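PDB 2Q35: CurF from Lyngbya majuscula, which probably catalyses the decarboxylation step of polyketide chain beta-branching through its crotonase-type ECH2 domain. Local coordinates for residues V13-K19 with V50-Y56. The protein carries 1 engineered substitution. Numbering follows the deposited sequence.
Sequences VVQITMK and VVILTGY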
loop_
_atom_site.group_PDB
_atom_site.type_symbol
_atom_site.label_atom_id
_atom_site.label_comp_id
_atom_site.label_asym_id
_atom_site.label_seq_id
_atom_site.Cartn_x
_atom_site.Cartn_y
_atom_site.Cartn_z
ATOM N N VAL A 13 -8.751 1.420 -29.252
ATOM C CA VAL A 13 -8.615 2.461 -28.220
ATOM C C VAL A 13 -9.500 3.642 -28.620
ATOM O O VAL A 13 -9.471 4.108 -29.790
ATOM C CB VAL A 13 -7.128 2.935 -28.075
ATOM C CG1 VAL A 13 -6.987 3.966 -26.988
ATOM C CG2 VAL A 13 -6.239 1.758 -27.739
ATOM N N VAL A 14 -10.277 4.142 -27.671
ATOM C CA VAL A 14 -11.145 5.307 -27.942
ATOM C C VAL A 14 -10.949 6.391 -26.901
ATOM O O VAL A 14 -10.457 6.125 -25.816
ATOM C CB VAL A 14 -12.649 4.926 -28.087
ATOM C CG1 VAL A 14 -12.805 3.855 -29.133
ATOM C CG2 VAL A 14 -13.207 4.498 -26.755
ATOM N N GLN A 15 -11.292 7.618 -27.260
ATOM C CA GLN A 15 -11.134 8.726 -26.353
ATOM C C GLN A 15 -12.476 9.398 -26.120
ATOM O O GLN A 15 -13.187 9.723 -27.073
ATOM C CB GLN A 15 -10.097 9.718 -26.938
ATOM C CG GLN A 15 -9.785 10.910 -26.017
ATOM C CD GLN A 15 -8.745 11.847 -26.637
ATOM O OE1 GLN A 15 -7.751 11.375 -27.172
ATOM N NE2 GLN A 15 -9.002 13.160 -26.605
ATOM N N ILE A 16 -12.814 9.608 -24.842
ATOM C CA ILE A 16 -14.005 10.385 -24.461
ATOM C C ILE A 16 -13.505 11.681 -23.856
ATOM O O ILE A 16 -12.792 11.664 -22.850
ATOM C CB ILE A 16 -14.874 9.625 -23.447
ATOM C CG1 ILE A 16 -15.477 8.370 -24.117
ATOM C CG2 ILE A 16 -15.977 10.537 -22.894
ATOM C CD1 ILE A 16 -16.326 7.426 -23.163
ATOM N N THR A 17 -13.859 12.794 -24.491
ATOM C CA THR A 17 -13.301 14.090 -24.157
ATOM C C THR A 17 -14.397 14.966 -23.634
ATOM O O THR A 17 -15.374 15.214 -24.337
ATOM C CB THR A 17 -12.687 14.759 -25.423
ATOM O OG1 THR A 17 -11.725 13.861 -25.979
ATOM C CG2 THR A 17 -12.006 16.078 -25.087
ATOM N N MET A 18 -14.211 15.447 -22.410
ATOM C CA MET A 18 -15.151 16.383 -21.775
ATOM C C MET A 18 -14.752 17.809 -22.080
ATOM O O MET A 18 -13.621 18.213 -21.799
ATOM C CB MET A 18 -15.172 16.199 -20.240
ATOM C CG MET A 18 -15.687 14.835 -19.780
ATOM S SD MET A 18 -15.482 14.550 -18.012
ATOM C CE MET A 18 -13.700 14.472 -17.841
ATOM N N LYS A 19 -15.693 18.582 -22.629
ATOM C CA LYS A 19 -15.420 19.975 -22.966
ATOM C C LYS A 19 -16.667 20.824 -22.737
ATOM O O LYS A 19 -17.284 21.329 -23.669
ATOM C CB LYS A 19 -14.873 20.089 -24.399
ATOM C CG LYS A 19 -14.378 21.496 -24.774
ATOM C CD LYS A 19 -13.870 21.537 -26.202
ATOM C CE LYS A 19 -13.336 22.922 -26.536
ATOM N NZ LYS A 19 -12.766 22.977 -27.905
ATOM N N VAL A 50 -10.269 -0.192 -25.010
ATOM C CA VAL A 50 -9.708 0.716 -23.961
ATOM C C VAL A 50 -10.344 2.074 -24.139
ATOM O O VAL A 50 -10.463 2.556 -25.270
ATOM C CB VAL A 50 -8.143 0.853 -24.059
ATOM C CG1 VAL A 50 -7.607 1.742 -22.939
ATOM C CG2 VAL A 50 -7.445 -0.504 -24.001
ATOM N N VAL A 51 -10.792 2.683 -23.042
ATOM C CA VAL A 51 -11.323 4.048 -23.078
ATOM C C VAL A 51 -10.303 5.005 -22.429
ATOM O O VAL A 51 -9.805 4.716 -21.334
ATOM C CB VAL A 51 -12.610 4.138 -22.257
ATOM C CG1 VAL A 51 -13.024 5.609 -22.102
ATOM C CG2 VAL A 51 -13.719 3.323 -22.903
ATOM N N ILE A 52 -9.966 6.102 -23.110
ATOM C CA ILE A 52 -9.203 7.174 -22.495
ATOM C C ILE A 52 -10.168 8.304 -22.192
ATOM O O ILE A 52 -10.774 8.880 -23.118
ATOM C CB ILE A 52 -8.072 7.641 -23.451
ATOM C CG1 ILE A 52 -7.126 6.447 -23.696
ATOM C CG2 ILE A 52 -7.277 8.826 -22.827
ATOM C CD1 ILE A 52 -6.007 6.737 -24.631
ATOM N N LEU A 53 -10.325 8.619 -20.912
ATOM C CA LEU A 53 -11.195 9.725 -20.496
ATOM C C LEU A 53 -10.352 10.964 -20.207
ATOM O O LEU A 53 -9.418 10.917 -19.422
ATOM C CB LEU A 53 -11.963 9.325 -19.234
ATOM C CG LEU A 53 -12.912 10.352 -18.610
ATOM C CD1 LEU A 53 -14.033 10.801 -19.564
ATOM C CD2 LEU A 53 -13.513 9.804 -17.285
ATOM N N THR A 54 -10.710 12.085 -20.813
ATOM C CA THR A 54 -9.874 13.284 -20.657
ATOM C C THR A 54 -10.750 14.543 -20.679
ATOM O O THR A 54 -11.951 14.487 -20.997
ATOM C CB THR A 54 -8.742 13.303 -21.708
ATOM O OG1 THR A 54 -7.693 14.189 -21.280
ATOM C CG2 THR A 54 -9.249 13.722 -23.101
ATOM N N GLY A 55 -10.131 15.667 -20.327
ATOM C CA GLY A 55 -10.775 16.987 -20.350
ATOM C C GLY A 55 -10.373 17.854 -21.537
ATOM O O GLY A 55 -10.037 17.356 -22.624
ATOM N N TYR A 56 -10.398 19.166 -21.309
ATOM C CA TYR A 56 -10.008 20.146 -22.313
ATOM C C TYR A 56 -9.218 21.223 -21.587
ATOM O O TYR A 56 -9.506 21.560 -20.415
ATOM C CB TYR A 56 -11.260 20.789 -22.914
ATOM C CG TYR A 56 -11.845 21.876 -22.031
ATOM C CD1 TYR A 56 -12.725 21.560 -20.988
ATOM C CD2 TYR A 56 -11.493 23.214 -22.216
ATOM C CE1 TYR A 56 -13.241 22.556 -20.146
ATOM C CE2 TYR A 56 -12.008 24.214 -21.379
ATOM C CZ TYR A 56 -12.883 23.872 -20.354
ATOM O OH TYR A 56 -13.401 24.862 -19.541
#
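The methyl of T54 lies to one side of the Q15 amide plane, off its NE2 end, and beside T17, a compact example of how side chains of neighbouring parallel strands pack against one another on one sheet face. T54 CG2 is 3.6 Å from Q15 NE2. The T54 torsion (chi1 -160°) sends OG1 away from the backbone N, to bond with the carbonyl of A96 on the next strand, and leaves CG2 facing Q15 and T17. Q15 runs extended, and its NE2 donates to T17 OG1 at 2.9 Å, close to the amide plane; its OE1 takes a bond from Q186. With both ends engaged, the amide is fixed in rotation, and a leucine here would probably leave T17 OG1 and Q186 NE2 without these partners. On the same face the V13 and I52 side chains cross, with V13 CG1 and I52 CD1 3.8 Å apart. Five backbone hydrogen bonds, from V14 N to V50 O through M18 N to T54 O, hold the strands in register. Helix 29-44 connects them, making a beta-alpha-beta unit of the crotonase fold, and covers the face carrying V14, I16, V51 and L53. There I16 reaches both ways: CD1 meets V51 CG1 and CG2 meets L53 CD1, each at 3.9 Å. M18, bent at chi3 (-67°), brings CE to 4.1 Å from L53 CD1. Past the strand ends, K19 CG packs against Y56 CB, the side chains nearly perpendicular.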